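Local coordinates for protein salicylate 5-hydroxylase, large oxygenase component (Ralstonia sp., PDB 7C8Z) that hydroxylates salicylate at ring position 5 to give gentisate, as the oxygenase component of a multicomponent system with a [2Fe-2S] cluster and an iron ion, at residues A[64-74]-A[183-194]; A[85-94]-A[105-116]. All blocks are in the same frame, centred on the assembly; numbering follows the deposited sequence.

Contact 1: A[64-74]-A[183-194]; sequences YANHWCYVGLE and GAVFASFDHDVE
Gly183 O accepts the backbone N-H of Glu74 at 2.8 Å and starts an antiparallel pairing of strands 184-188 and 69-73. This adds 69-73 to the Rieske-domain sheet as its outermost strand within the chain. Ala184 pairs with Leu73, whose CD2 reaches its CB. Val185 sits opposite a classic beta bulge. Its O takes two N-H groups, Val71 N at 2.9 Å and Gly72 N at 3.0 Å, both in the carbonyl plane. Its CG1, anti to the backbone N (chi1 -173°), meets Val71 CG2. The face of the Phe186 ring receives the edge of the Tyr70 ring in a T-shaped pair, planes at 84°, and Tyr70 CA also lies over it. The hydroxyl of Tyr70 bonds to Thr341. Ala187 exchanges two backbone bonds with Cys69. Ser188 CB makes an off-centre CH-pi contact with the six-membered ring of Trp68. Asp190 OD2 uses its anti lone pair to accept Asn66 N at 3.0 Å, while OD1 closes an Asx turn with Asp192 N. Val193 CG2 lies over the five-membered ring of Trp68, and Val193 CG1 touches Trp68 CZ2, on the six-membered ring, at 3.5 Å. Glu194 O accepts Trp68 NE1 at 2.8 Å, in the carbonyl plane but 19° out of the indole plane. The indole is held by its face and its N-H, which fixes its rotation. The buried indole nitrogen is satisfied by a backbone oxygen.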
loop_
_atom_site.group_PDB
_atom_site.type_symbol
_atom_site.label_atom_id
_atom_site.label_comp_id
_atom_site.label_asym_id
_atom_site.label_seq_id
_atom_site.Cartn_x
_atom_site.Cartn_y
_atom_site.Cartn_z
ATOM N N TYR A 64 -5.681 28.140 -4.963
ATOM C CA TYR A 64 -4.884 28.678 -6.055
ATOM C C TYR A 64 -5.329 30.064 -6.499
ATOM O O TYR A 64 -4.757 30.602 -7.450
ATOM C CB TYR A 64 -4.921 27.722 -7.252
ATOM C CG TYR A 64 -4.455 26.316 -6.943
ATOM C CD1 TYR A 64 -3.550 26.069 -5.919
ATOM C CD2 TYR A 64 -4.916 25.236 -7.681
ATOM C CE1 TYR A 64 -3.120 24.785 -5.635
ATOM C CE2 TYR A 64 -4.489 23.945 -7.408
ATOM C CZ TYR A 64 -3.591 23.725 -6.383
ATOM O OH TYR A 64 -3.168 22.442 -6.109
ATOM N N ALA A 65 -6.323 30.656 -5.841
ATOM C CA ALA A 65 -6.831 31.952 -6.267
ATOM C C ALA A 65 -7.519 32.645 -5.101
ATOM O O ALA A 65 -8.197 31.996 -4.300
ATOM C CB ALA A 65 -7.802 31.806 -7.442
ATOM N N ASN A 66 -7.326 33.961 -5.013
ATOM C CA ASN A 66 -8.050 34.840 -4.095
ATOM C C ASN A 66 -7.797 34.509 -2.629
ATOM O O ASN A 66 -8.573 34.917 -1.759
ATOM C CB ASN A 66 -9.558 34.818 -4.375
ATOM C CG ASN A 66 -9.910 35.429 -5.716
ATOM O OD1 ASN A 66 -10.417 34.746 -6.606
ATOM N ND2 ASN A 66 -9.643 36.726 -5.870
ATOM N N HIS A 67 -6.720 33.789 -2.320
ATOM C CA HIS A 67 -6.467 33.410 -0.938
ATOM C C HIS A 67 -4.975 33.394 -0.669
ATOM O O HIS A 67 -4.187 32.977 -1.519
ATOM C CB HIS A 67 -7.059 32.035 -0.617
ATOM C CG HIS A 67 -8.552 32.012 -0.614
ATOM N ND1 HIS A 67 -9.294 31.747 -1.745
ATOM C CD2 HIS A 67 -9.446 32.237 0.378
ATOM C CE1 HIS A 67 -10.579 31.806 -1.449
ATOM N NE2 HIS A 67 -10.699 32.099 -0.166
ATOM N N TRP A 68 -4.601 33.842 0.526
ATOM C CA TRP A 68 -3.257 33.645 1.040
ATOM C C TRP A 68 -3.223 32.301 1.746
ATOM O O TRP A 68 -4.079 32.016 2.588
ATOM C CB TRP A 68 -2.858 34.753 2.013
ATOM C CG TRP A 68 -2.765 36.114 1.413
ATOM C CD1 TRP A 68 -3.707 37.093 1.467
ATOM C CD2 TRP A 68 -1.654 36.662 0.692
ATOM N NE1 TRP A 68 -3.259 38.216 0.815
ATOM C CE2 TRP A 68 -2.001 37.977 0.332
ATOM C CE3 TRP A 68 -0.403 36.167 0.314
ATOM C CZ2 TRP A 68 -1.144 38.804 -0.387
ATOM C CZ3 TRP A 68 0.447 36.988 -0.399
ATOM C CH2 TRP A 68 0.073 38.293 -0.744
ATOM N N CYS A 69 -2.237 31.483 1.410
ATOM C CA CYS A 69 -2.082 30.180 2.031
ATOM C C CYS A 69 -0.748 30.141 2.759
ATOM O O CYS A 69 0.237 30.738 2.310
ATOM C CB CYS A 69 -2.161 29.056 0.998
ATOM S SG CYS A 69 -3.778 28.927 0.198
ATOM N N TYR A 70 -0.736 29.459 3.896
ATOM C CA TYR A 70 0.427 29.440 4.770
ATOM C C TYR A 70 1.577 28.685 4.114
ATOM O O TYR A 70 1.381 27.625 3.511
ATOM C CB TYR A 70 0.049 28.787 6.101
ATOM C CG TYR A 70 1.175 28.597 7.087
ATOM C CD1 TYR A 70 1.542 29.615 7.954
ATOM C CD2 TYR A 70 1.853 27.385 7.175
ATOM C CE1 TYR A 70 2.561 29.441 8.866
ATOM C CE2 TYR A 70 2.877 27.205 8.083
ATOM C CZ TYR A 70 3.224 28.237 8.928
ATOM O OH TYR A 70 4.237 28.078 9.843
ATOM N N VAL A 71 2.778 29.252 4.202
ATOM C CA VAL A 71 3.974 28.565 3.733
ATOM C C VAL A 71 5.058 28.443 4.798
ATOM O O VAL A 71 5.974 27.621 4.626
ATOM C CB VAL A 71 4.552 29.225 2.463
ATOM C CG1 VAL A 71 3.542 29.168 1.322
ATOM C CG2 VAL A 71 4.981 30.650 2.736
ATOM N N GLY A 72 5.016 29.194 5.894
ATOM C CA GLY A 72 5.925 28.835 6.972
ATOM C C GLY A 72 6.186 29.982 7.935
ATOM O O GLY A 72 5.376 30.890 8.078
ATOM N N LEU A 73 7.323 29.875 8.619
ATOM C CA LEU A 73 7.794 30.884 9.553
ATOM C C LEU A 73 9.133 31.440 9.087
ATOM O O LEU A 73 9.952 30.719 8.506
ATOM C CB LEU A 73 7.945 30.301 10.958
ATOM C CG LEU A 73 6.660 29.737 11.563
ATOM C CD1 LEU A 73 6.872 29.394 13.031
ATOM C CD2 LEU A 73 5.538 30.742 11.390
ATOM N N GLU A 74 9.363 32.726 9.375
ATOM C CA GLU A 74 10.630 33.343 8.995
ATOM C C GLU A 74 11.809 32.665 9.681
ATOM O O GLU A 74 12.887 32.544 9.088
ATOM C CB GLU A 74 10.614 34.835 9.322
ATOM C CG GLU A 74 9.569 35.618 8.557
ATOM C CD GLU A 74 9.959 37.072 8.350
ATOM O OE1 GLU A 74 11.161 37.346 8.145
ATOM O OE2 GLU A 74 9.057 37.940 8.389
ATOM N N GLY A 183 6.426 37.314 11.772
ATOM C CA GLY A 183 7.188 36.088 11.727
ATOM C C GLY A 183 6.545 34.979 10.926
ATOM O O GLY A 183 7.207 33.971 10.653
ATOM N N ALA A 184 5.278 35.126 10.556
ATOM C CA ALA A 184 4.593 34.137 9.742
ATOM C C ALA A 184 4.633 34.566 8.281
ATOM O O ALA A 184 4.636 35.759 7.963
ATOM C CB ALA A 184 3.146 33.955 10.204
ATOM N N VAL A 185 4.645 33.578 7.388
ATOM C CA VAL A 185 4.811 33.805 5.958
ATOM C C VAL A 185 3.704 33.061 5.228
ATOM O O VAL A 185 3.607 31.827 5.332
ATOM C CB VAL A 185 6.191 33.346 5.455
ATOM C CG1 VAL A 185 6.386 33.743 4.007
ATOM C CG2 VAL A 185 7.300 33.930 6.319
ATOM N N PHE A 186 2.877 33.811 4.504
ATOM C CA PHE A 186 1.860 33.315 3.594
ATOM C C PHE A 186 2.273 33.641 2.166
ATOM O O PHE A 186 3.105 34.518 1.923
ATOM C CB PHE A 186 0.492 33.952 3.886
ATOM C CG PHE A 186 -0.134 33.491 5.169
ATOM C CD1 PHE A 186 0.440 33.805 6.388
ATOM C CD2 PHE A 186 -1.300 32.744 5.155
ATOM C CE1 PHE A 186 -0.129 33.377 7.564
ATOM C CE2 PHE A 186 -1.875 32.318 6.328
ATOM C CZ PHE A 186 -1.289 32.633 7.535
ATOM N N ALA A 187 1.645 32.959 1.217
ATOM C CA ALA A 187 1.931 33.192 -0.189
ATOM C C ALA A 187 0.657 32.972 -0.987
ATOM O O ALA A 187 -0.344 32.463 -0.474
ATOM C CB ALA A 187 3.062 32.286 -0.692
ATOM N N SER A 188 0.706 33.360 -2.257
ATOM C CA SER A 188 -0.462 33.213 -3.110
ATOM C C SER A 188 -0.034 33.172 -4.568
ATOM O O SER A 188 0.806 33.968 -4.998
ATOM C CB SER A 188 -1.448 34.367 -2.881
ATOM O OG SER A 188 -2.517 34.332 -3.810
ATOM N N PHE A 189 -0.626 32.239 -5.318
ATOM C CA PHE A 189 -0.430 32.232 -6.762
ATOM C C PHE A 189 -1.107 33.436 -7.394
ATOM O O PHE A 189 -0.551 34.072 -8.298
ATOM C CB PHE A 189 -0.981 30.941 -7.373
ATOM C CG PHE A 189 -0.132 29.730 -7.119
ATOM C CD1 PHE A 189 1.002 29.493 -7.876
ATOM C CD2 PHE A 189 -0.483 28.815 -6.138
ATOM C CE1 PHE A 189 1.777 28.377 -7.657
ATOM C CE2 PHE A 189 0.291 27.695 -5.908
ATOM C CZ PHE A 189 1.425 27.477 -6.669
ATOM N N ASP A 190 -2.306 33.761 -6.923
ATOM C CA ASP A 190 -3.029 34.929 -7.399
ATOM C C ASP A 190 -2.291 36.191 -6.978
ATOM O O ASP A 190 -2.141 36.461 -5.781
ATOM C CB ASP A 190 -4.447 34.921 -6.834
ATOM C CG ASP A 190 -5.352 35.919 -7.514
ATOM O OD1 ASP A 190 -4.877 36.660 -8.400
ATOM O OD2 ASP A 190 -6.544 35.964 -7.152
ATOM N N HIS A 191 -1.827 36.959 -7.958
ATOM C CA HIS A 191 -1.126 38.203 -7.678
ATOM C C HIS A 191 -2.072 39.387 -7.549
ATOM O O HIS A 191 -1.652 40.446 -7.071
ATOM C CB HIS A 191 -0.075 38.468 -8.750
ATOM C CG HIS A 191 1.177 37.676 -8.552
ATOM N ND1 HIS A 191 2.232 38.130 -7.790
ATOM C CD2 HIS A 191 1.532 36.445 -8.992
ATOM C CE1 HIS A 191 3.190 37.221 -7.785
ATOM N NE2 HIS A 191 2.790 36.188 -8.504
ATOM N N ASP A 192 -3.326 39.235 -7.977
ATOM C CA ASP A 192 -4.364 40.230 -7.745
ATOM C C ASP A 192 -5.172 39.919 -6.492
ATOM O O ASP A 192 -6.366 40.231 -6.423
ATOM C CB ASP A 192 -5.279 40.335 -8.965
ATOM C CG ASP A 192 -4.504 40.478 -10.263
ATOM O OD1 ASP A 192 -3.630 41.369 -10.341
ATOM O OD2 ASP A 192 -4.765 39.697 -11.204
ATOM N N VAL A 193 -4.539 39.302 -5.503
ATOM C CA VAL A 193 -5.189 38.985 -4.242
ATOM C C VAL A 193 -5.178 40.222 -3.360
ATOM O O VAL A 193 -4.233 41.021 -3.393
ATOM C CB VAL A 193 -4.486 37.795 -3.559
ATOM C CG1 VAL A 193 -3.031 38.134 -3.254
ATOM C CG2 VAL A 193 -5.219 37.375 -2.292
ATOM N N GLU A 194 -6.247 40.398 -2.589
ATOM C CA GLU A 194 -6.354 41.445 -1.582
ATOM C C GLU A 194 -5.135 41.390 -0.670
ATOM O O GLU A 194 -4.540 40.317 -0.503
ATOM C CB GLU A 194 -7.641 41.268 -0.777
ATOM C CG GLU A 194 -7.839 39.838 -0.290
ATOM C CD GLU A 194 -9.280 39.520 0.053
ATOM O OE1 GLU A 194 -9.909 40.314 0.786
ATOM O OE2 GLU A 194 -9.779 38.467 -0.409
HETATM O O HOH W 1 -9.477 38.229 -3.095
#

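Contact 2: A[85-94]-A[105-116]; sequences RTVIGERSVI and VVENVCAHRGMR. With FES (Fe2/s2 (inorganic) cluster), chain I.
Glu107 OE1 accepts Arg91 NE at 3.0 Å, and OE2 accepts Arg91 NH2 at 2.9 Å. This is a side-on, two-nitrogen salt bridge. The guanidinium and carboxylate planes are 45° apart: OE1 lies in the guanidinium plane, but NE meets it from above the carboxylate plane. Glu107 CG is anti to the backbone N (chi1 -179°), and the extended chain beyond it carries the carboxylate out to Arg91. Lys403 and Gln402 of a second subunit grip the same carboxylate, which would favour its charged form. Along the hairpin, Ile94 and Val106 form an antiparallel hydrogen-bonded pair, with Ile94 N to Val106 O at 2.8 Å. Val93 pairs with Glu107 without such bonds, and its CB meets Val105 CG1. Ser92 O then takes Asn108 N at 2.8 Å. Asn108 ND2 gives a weak bond to Ser92 OG at 3.4 Å. Its OD1 accepts from Cys118 N, the stronger hold on this amide. Ile94 CD1 packs against this amide. Arg116 returns toward the hairpin and lays one face of its guanidinium over Ser92 CB. Between Asn108 and Arg116 the chain makes a loop whose far end reaches the [2Fe-2S] cluster. His112 ND1 binds the cluster iron FE1 at 2.5 Å, with His133 ND1 on the same metal. Cys110 SG lies by FE2. Cys-X-His at the tip of a loop beyond a beta hairpin is the first half of the cluster site of a Rieske domain.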
loop_
_atom_site.group_PDB
_atom_site.type_symbol
_atom_site.label_atom_id
_atom_site.label_comp_id
_atom_site.label_asym_id
_atom_site.label_seq_id
_atom_site.Cartn_x
_atom_site.Cartn_y
_atom_site.Cartn_z
ATOM N N ARG A 85 11.082 23.660 1.567
ATOM C CA ARG A 85 10.080 23.213 0.612
ATOM C C ARG A 85 8.767 22.939 1.338
ATOM O O ARG A 85 8.752 22.328 2.411
ATOM C CB ARG A 85 10.560 21.962 -0.130
ATOM C CG ARG A 85 9.514 21.336 -1.062
ATOM C CD ARG A 85 10.091 20.221 -1.930
ATOM N NE ARG A 85 10.610 19.105 -1.137
ATOM C CZ ARG A 85 9.889 18.067 -0.711
ATOM N NH1 ARG A 85 8.594 17.976 -0.992
ATOM N NH2 ARG A 85 10.468 17.113 0.004
ATOM N N THR A 86 7.663 23.376 0.744
ATOM C CA THR A 86 6.341 23.182 1.330
ATOM C C THR A 86 5.341 23.056 0.185
ATOM O O THR A 86 5.729 22.861 -0.973
ATOM C CB THR A 86 6.010 24.330 2.302
ATOM O OG1 THR A 86 4.778 24.054 2.984
ATOM C CG2 THR A 86 5.890 25.650 1.553
ATOM N N VAL A 87 4.050 23.183 0.495
ATOM C CA VAL A 87 3.007 22.946 -0.491
ATOM C C VAL A 87 1.884 23.962 -0.323
ATOM O O VAL A 87 1.668 24.512 0.762
ATOM C CB VAL A 87 2.459 21.504 -0.393
ATOM C CG1 VAL A 87 1.421 21.404 0.712
ATOM C CG2 VAL A 87 1.879 21.059 -1.726
ATOM N N ILE A 88 1.181 24.223 -1.424
ATOM C CA ILE A 88 -0.049 25.006 -1.424
ATOM C C ILE A 88 -1.082 24.221 -2.218
ATOM O O ILE A 88 -0.903 23.996 -3.423
ATOM C CB ILE A 88 0.145 26.410 -2.019
ATOM C CG1 ILE A 88 1.015 27.261 -1.092
ATOM C CG2 ILE A 88 -1.208 27.074 -2.237
ATOM C CD1 ILE A 88 1.281 28.655 -1.609
ATOM N N GLY A 89 -2.150 23.802 -1.550
ATOM C CA GLY A 89 -3.066 22.857 -2.148
ATOM C C GLY A 89 -2.346 21.554 -2.406
ATOM O O GLY A 89 -1.998 20.834 -1.467
ATOM N N GLU A 90 -2.092 21.244 -3.676
ATOM C CA GLU A 90 -1.286 20.087 -4.041
ATOM C C GLU A 90 -0.088 20.482 -4.889
ATOM O O GLU A 90 0.501 19.633 -5.562
ATOM C CB GLU A 90 -2.138 19.054 -4.772
ATOM C CG GLU A 90 -3.257 18.501 -3.917
ATOM C CD GLU A 90 -3.859 17.249 -4.502
ATOM O OE1 GLU A 90 -3.376 16.805 -5.564
ATOM O OE2 GLU A 90 -4.801 16.700 -3.895
ATOM N N ARG A 91 0.302 21.750 -4.852
ATOM C CA ARG A 91 1.385 22.265 -5.677
ATOM C C ARG A 91 2.589 22.553 -4.792
ATOM O O ARG A 91 2.507 23.379 -3.875
ATOM C CB ARG A 91 0.942 23.515 -6.436
ATOM C CG ARG A 91 -0.035 23.202 -7.548
ATOM C CD ARG A 91 -0.703 24.444 -8.084
ATOM N NE ARG A 91 0.154 25.201 -8.985
ATOM C CZ ARG A 91 -0.230 26.314 -9.596
ATOM N NH1 ARG A 91 -1.454 26.789 -9.396
ATOM N NH2 ARG A 91 0.603 26.954 -10.403
ATOM N N SER A 92 3.690 21.853 -5.058
ATOM C CA SER A 92 4.918 22.055 -4.303
ATOM C C SER A 92 5.512 23.427 -4.601
ATOM O O SER A 92 5.622 23.830 -5.765
ATOM C CB SER A 92 5.927 20.960 -4.647
ATOM O OG SER A 92 6.870 20.789 -3.603
ATOM N N VAL A 93 5.901 24.143 -3.545
ATOM C CA VAL A 93 6.556 25.436 -3.664
ATOM C C VAL A 93 7.771 25.450 -2.743
ATOM O O VAL A 93 7.928 24.602 -1.867
ATOM C CB VAL A 93 5.612 26.614 -3.344
ATOM C CG1 VAL A 93 4.544 26.741 -4.418
ATOM C CG2 VAL A 93 4.991 26.445 -1.965
ATOM N N ILE A 94 8.633 26.437 -2.963
ATOM C CA ILE A 94 9.849 26.636 -2.188
ATOM C C ILE A 94 9.830 28.050 -1.628
ATOM O O ILE A 94 9.623 29.017 -2.377
ATOM C CB ILE A 94 11.104 26.399 -3.047
ATOM C CG1 ILE A 94 10.995 25.057 -3.780
ATOM C CG2 ILE A 94 12.373 26.476 -2.198
ATOM C CD1 ILE A 94 11.880 24.954 -4.984
ATOM N N VAL A 105 8.932 33.105 -2.802
ATOM C CA VAL A 105 8.230 31.831 -2.880
ATOM C C VAL A 105 8.008 31.510 -4.349
ATOM O O VAL A 105 7.337 32.269 -5.059
ATOM C CB VAL A 105 6.897 31.846 -2.119
ATOM C CG1 VAL A 105 6.070 30.620 -2.487
ATOM C CG2 VAL A 105 7.153 31.889 -0.625
ATOM N N VAL A 106 8.574 30.394 -4.803
ATOM C CA VAL A 106 8.494 30.001 -6.204
ATOM C C VAL A 106 7.898 28.604 -6.297
ATOM O O VAL A 106 7.936 27.818 -5.350
ATOM C CB VAL A 106 9.868 30.050 -6.897
ATOM C CG1 VAL A 106 10.471 31.442 -6.774
ATOM C CG2 VAL A 106 10.795 28.991 -6.301
ATOM N N GLU A 107 7.349 28.292 -7.464
ATOM C CA GLU A 107 6.774 26.974 -7.680
ATOM C C GLU A 107 7.873 25.958 -7.975
ATOM O O GLU A 107 8.782 26.218 -8.765
ATOM C CB GLU A 107 5.763 27.014 -8.825
ATOM C CG GLU A 107 5.103 25.675 -9.100
ATOM C CD GLU A 107 3.768 25.810 -9.795
ATOM O OE1 GLU A 107 2.981 24.841 -9.755
ATOM O OE2 GLU A 107 3.506 26.880 -10.383
ATOM N N ASN A 108 7.779 24.792 -7.331
ATOM C CA ASN A 108 8.779 23.734 -7.454
ATOM C C ASN A 108 8.560 22.921 -8.724
ATOM O O ASN A 108 8.484 21.689 -8.672
ATOM C CB ASN A 108 8.730 22.816 -6.224
ATOM C CG ASN A 108 9.913 21.853 -6.148
ATOM O OD1 ASN A 108 10.884 21.975 -6.892
ATOM N ND2 ASN A 108 9.824 20.888 -5.246
ATOM N N VAL A 109 8.452 23.599 -9.864
ATOM C CA VAL A 109 8.268 22.954 -11.161
ATOM C C VAL A 109 9.190 23.630 -12.163
ATOM O O VAL A 109 9.217 24.861 -12.251
ATOM C CB VAL A 109 6.807 23.036 -11.645
ATOM C CG1 VAL A 109 6.672 22.436 -13.035
ATOM C CG2 VAL A 109 5.882 22.335 -10.670
ATOM N N CYS A 110 9.935 22.834 -12.922
ATOM C CA CYS A 110 10.883 23.422 -13.849
ATOM C C CYS A 110 10.188 23.924 -15.109
ATOM O O CYS A 110 9.100 23.476 -15.479
ATOM C CB CYS A 110 11.961 22.427 -14.247
ATOM S SG CYS A 110 12.990 23.123 -15.556
ATOM N N ALA A 111 10.852 24.860 -15.784
ATOM C CA ALA A 111 10.297 25.468 -16.982
ATOM C C ALA A 111 10.564 24.654 -18.241
ATOM O O ALA A 111 9.796 24.757 -19.204
ATOM C CB ALA A 111 10.854 26.884 -17.150
ATOM N N HIS A 112 11.644 23.870 -18.277
ATOM C CA HIS A 112 11.917 23.059 -19.457
ATOM C C HIS A 112 10.860 21.977 -19.659
ATOM O O HIS A 112 10.016 22.084 -20.555
ATOM C CB HIS A 112 13.311 22.430 -19.355
ATOM C CG HIS A 112 13.703 21.608 -20.547
ATOM N ND1 HIS A 112 14.893 20.915 -20.610
ATOM C CD2 HIS A 112 13.071 21.371 -21.720
ATOM C CE1 HIS A 112 14.973 20.279 -21.765
ATOM N NE2 HIS A 112 13.879 20.538 -22.456
ATOM N N ARG A 113 10.858 20.955 -18.805
ATOM C CA ARG A 113 9.895 19.869 -18.945
ATOM C C ARG A 113 9.184 19.573 -17.632
ATOM O O ARG A 113 8.830 18.424 -17.356
ATOM C CB ARG A 113 10.564 18.611 -19.496
ATOM C CG ARG A 113 10.896 18.690 -20.982
ATOM C CD ARG A 113 11.370 17.345 -21.520
ATOM N NE ARG A 113 12.588 17.480 -22.314
ATOM C CZ ARG A 113 13.456 16.496 -22.524
ATOM N NH1 ARG A 113 13.246 15.295 -21.996
ATOM N NH2 ARG A 113 14.539 16.716 -23.260
ATOM N N GLY A 114 8.964 20.603 -16.819
ATOM C CA GLY A 114 8.080 20.500 -15.678
ATOM C C GLY A 114 8.555 19.615 -14.551
ATOM O O GLY A 114 7.750 19.255 -13.690
ATOM N N MET A 115 9.837 19.264 -14.513
ATOM C CA MET A 115 10.326 18.388 -13.455
ATOM C C MET A 115 10.284 19.087 -12.100
ATOM O O MET A 115 10.712 20.237 -11.962
ATOM C CB MET A 115 11.746 17.916 -13.759
ATOM C CG MET A 115 12.433 17.289 -12.561
ATOM S SD MET A 115 13.691 16.098 -13.025
ATOM C CE MET A 115 15.090 16.691 -12.084
ATOM N N ARG A 116 9.776 18.383 -11.096
ATOM C CA ARG A 116 9.786 18.869 -9.718
ATOM C C ARG A 116 11.201 18.710 -9.166
ATOM O O ARG A 116 11.564 17.654 -8.649
ATOM C CB ARG A 116 8.758 18.106 -8.894
ATOM C CG ARG A 116 8.405 18.769 -7.594
ATOM C CD ARG A 116 7.786 17.779 -6.654
ATOM N NE ARG A 116 6.337 17.736 -6.774
ATOM C CZ ARG A 116 5.547 17.161 -5.874
ATOM N NH1 ARG A 116 6.087 16.590 -4.805
ATOM N NH2 ARG A 116 4.227 17.162 -6.040
HETATM FE FE1 FES I . 15.137 19.733 -18.391
HETATM FE FE2 FES I . 14.752 21.094 -15.658
HETATM S S1 FES I . 16.328 21.121 -17.174
HETATM S S2 FES I . 13.575 19.710 -16.855
HETATM O O HOH W 2 2.134 17.201 -3.770
#

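Overall arrangement
From the N terminus, the chain leaves helix 52-63 and enters 64-74. It then runs through strands 82-88, 91-97 and 103-107. Contact 2 closes a short loop here, 10 residues between its segments, and leads on to the cluster. The chain returns through strand 175-181 to 183-194, where contact 1 closes a loop of 108 residues. Contact 2 is nested inside it. Both belong to one antiparallel sheet. Contact 1 joins its edge strand 69-73 to strand 184-188; contact 2 lies further across. They meet where Tyr64 OH probably bonds to Glu90 N, and where Arg91 makes cation-pi contacts with Tyr64 and Phe189.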